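Local coordinates for type-2Ba cytolytic delta-endotoxin (PDB 2RCI), which probably kills the larvae of dipteran insects by making pores in the epithelial cell membrane of their midgut, at residues A[72-77]-A[178-183]. Sequence-based numbering, arbitrary orientation.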
loop_
_atom_site.group_PDB
_atom_site.type_symbol
_atom_site.label_atom_id
_atom_site.label_comp_id
_atom_site.label_asym_id
_atom_site.label_seq_id
_atom_site.Cartn_x
_atom_site.Cartn_y
_atom_site.Cartn_z
ATOM N N ILE A 72 -7.199 4.882 -18.368
ATOM C CA ILE A 72 -5.797 4.460 -18.336
ATOM C C ILE A 72 -5.718 2.954 -18.472
ATOM O O ILE A 72 -6.611 2.220 -18.000
ATOM C CB ILE A 72 -5.124 4.891 -16.984
ATOM C CG1 ILE A 72 -3.588 4.826 -17.065
ATOM C CG2 ILE A 72 -5.731 4.127 -15.775
ATOM C CD1 ILE A 72 -2.952 5.688 -15.985
ATOM N N GLU A 73 -4.632 2.484 -19.098
ATOM C CA GLU A 73 -4.372 1.066 -19.088
ATOM C C GLU A 73 -3.824 0.705 -17.725
ATOM O O GLU A 73 -3.004 1.449 -17.151
ATOM C CB GLU A 73 -3.376 0.650 -20.185
ATOM C CG GLU A 73 -3.246 -0.855 -20.309
ATOM C CD GLU A 73 -2.307 -1.264 -21.445
ATOM O OE1 GLU A 73 -2.517 -0.800 -22.582
ATOM O OE2 GLU A 73 -1.368 -2.049 -21.188
ATOM N N VAL A 74 -4.271 -0.444 -17.229
ATOM C CA VAL A 74 -3.914 -0.884 -15.879
ATOM C C VAL A 74 -2.374 -0.939 -15.741
ATOM O O VAL A 74 -1.831 -0.451 -14.762
ATOM C CB VAL A 74 -4.635 -2.202 -15.474
ATOM C CG1 VAL A 74 -4.018 -2.822 -14.176
ATOM C CG2 VAL A 74 -6.132 -1.952 -15.247
ATOM N N SER A 75 -1.671 -1.549 -16.706
ATOM C CA SER A 75 -0.188 -1.560 -16.650
ATOM C C SER A 75 0.464 -0.182 -16.490
ATOM O O SER A 75 1.411 -0.019 -15.729
ATOM C CB SER A 75 0.368 -2.214 -17.925
ATOM O OG SER A 75 0.017 -1.425 -19.061
ATOM N N VAL A 76 -0.045 0.810 -17.222
ATOM C CA VAL A 76 0.489 2.187 -17.184
ATOM C C VAL A 76 0.234 2.798 -15.799
ATOM O O VAL A 76 1.094 3.480 -15.227
ATOM C CB VAL A 76 -0.109 3.015 -18.341
ATOM C CG1 VAL A 76 0.312 4.477 -18.274
ATOM C CG2 VAL A 76 0.332 2.369 -19.686
ATOM N N MET A 77 -0.946 2.517 -15.255
ATOM C CA MET A 77 -1.282 2.951 -13.897
ATOM C C MET A 77 -0.326 2.368 -12.855
ATOM O O MET A 77 0.158 3.084 -11.969
ATOM C CB MET A 77 -2.717 2.568 -13.538
ATOM C CG MET A 77 -3.090 3.003 -12.135
ATOM S SD MET A 77 -4.864 2.945 -11.858
ATOM C CE MET A 77 -5.290 1.259 -12.310
ATOM N N ALA A 178 -9.608 1.194 -18.186
ATOM C CA ALA A 178 -10.863 1.620 -17.616
ATOM C C ALA A 178 -10.657 2.996 -17.036
ATOM O O ALA A 178 -9.525 3.511 -16.983
ATOM C CB ALA A 178 -11.343 0.635 -16.527
ATOM N N ARG A 179 -11.755 3.596 -16.585
ATOM C CA ARG A 179 -11.682 4.923 -16.029
ATOM C C ARG A 179 -11.516 4.742 -14.525
ATOM O O ARG A 179 -12.422 4.222 -13.839
ATOM C CB ARG A 179 -12.923 5.756 -16.363
ATOM C CG ARG A 179 -12.806 7.181 -15.857
ATOM C CD ARG A 179 -13.938 8.073 -16.365
ATOM N NE ARG A 179 -13.915 9.316 -15.613
ATOM C CZ ARG A 179 -13.163 10.366 -15.916
ATOM N NH1 ARG A 179 -12.376 10.348 -16.993
ATOM N NH2 ARG A 179 -13.212 11.441 -15.139
ATOM N N TYR A 180 -10.320 5.104 -14.066
ATOM C CA TYR A 180 -9.915 4.974 -12.662
ATOM C C TYR A 180 -9.830 6.289 -11.958
ATOM O O TYR A 180 -9.268 7.277 -12.487
ATOM C CB TYR A 180 -8.545 4.284 -12.512
ATOM C CG TYR A 180 -8.612 2.781 -12.592
ATOM C CD1 TYR A 180 -8.412 2.104 -13.816
ATOM C CD2 TYR A 180 -8.878 2.022 -11.460
ATOM C CE1 TYR A 180 -8.494 0.702 -13.877
ATOM C CE2 TYR A 180 -8.939 0.643 -11.506
ATOM C CZ TYR A 180 -8.749 -0.012 -12.722
ATOM O OH TYR A 180 -8.808 -1.377 -12.728
ATOM N N GLU A 181 -10.345 6.268 -10.732
ATOM C CA GLU A 181 -10.104 7.316 -9.775
ATOM C C GLU A 181 -9.418 6.676 -8.557
ATOM O O GLU A 181 -10.009 5.852 -7.873
ATOM C CB GLU A 181 -11.419 7.954 -9.375
ATOM C CG GLU A 181 -11.195 9.217 -8.597
ATOM C CD GLU A 181 -12.483 9.838 -8.106
ATOM O OE1 GLU A 181 -13.567 9.582 -8.721
ATOM O OE2 GLU A 181 -12.389 10.563 -7.091
ATOM N N VAL A 182 -8.168 7.036 -8.310
ATOM C CA VAL A 182 -7.387 6.413 -7.248
ATOM C C VAL A 182 -6.825 7.477 -6.302
ATOM O O VAL A 182 -6.089 8.384 -6.751
ATOM C CB VAL A 182 -6.201 5.590 -7.858
ATOM C CG1 VAL A 182 -5.308 5.013 -6.720
ATOM C CG2 VAL A 182 -6.740 4.496 -8.756
ATOM N N LYS A 183 -7.208 7.390 -5.026
ATOM C CA LYS A 183 -6.679 8.259 -3.965
ATOM C C LYS A 183 -5.686 7.416 -3.169
ATOM O O LYS A 183 -5.945 6.266 -2.866
ATOM C CB LYS A 183 -7.769 8.785 -3.011
ATOM C CG LYS A 183 -7.204 9.905 -2.145
ATOM C CD LYS A 183 -8.172 10.556 -1.146
ATOM C CE LYS A 183 -7.425 11.725 -0.475
ATOM N NZ LYS A 183 -8.303 12.760 0.137
#
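Two backbone hydrogen bonds join I72 and A178 as an antiparallel hydrogen-bonded pair: I72 N donates to A178 O at 3.0 Å, and A178 N returns to I72 O at 3.2 Å. Each N-H meets its acceptor from above the carbonyl plane, about 30° out of it. The small methyl of A178 suits its buried place beside V162 and V164.

Right after this pair the chain turns from strand into helix. E73 occupies the N-cap position, its O accepting the bond from M77 N, while S75 OG donates to E73 OE2 at 2.6 Å. In the alpha/beta architecture of the Cyt toxins, with helix layers around a beta-sheet, the contact lies where helix 74-89 leaves the sheet edge and passes over strand 177-192.

The apolar part centres on the Y180 ring, broad enough to meet three side chains. M77 CG is anti to the backbone N, and a bend at chi3 (54°) sets CE above the centre of the Y180 ring, a CH-pi contact 3.4 Å from its centroid and 5° off the normal. M77 SD follows over the same face, a Met-aromatic contact its flexible, unbranched chain allows, and meets V182 CG2 tip to tip at 3.9 Å. Branched I72 and V74 bring CG2 obliquely to the ring, I72 crossing Y180 at about a right angle to reach CD1, V74 crossing obliquely to CE1 and OH. F110 touches V74, M77 and V182.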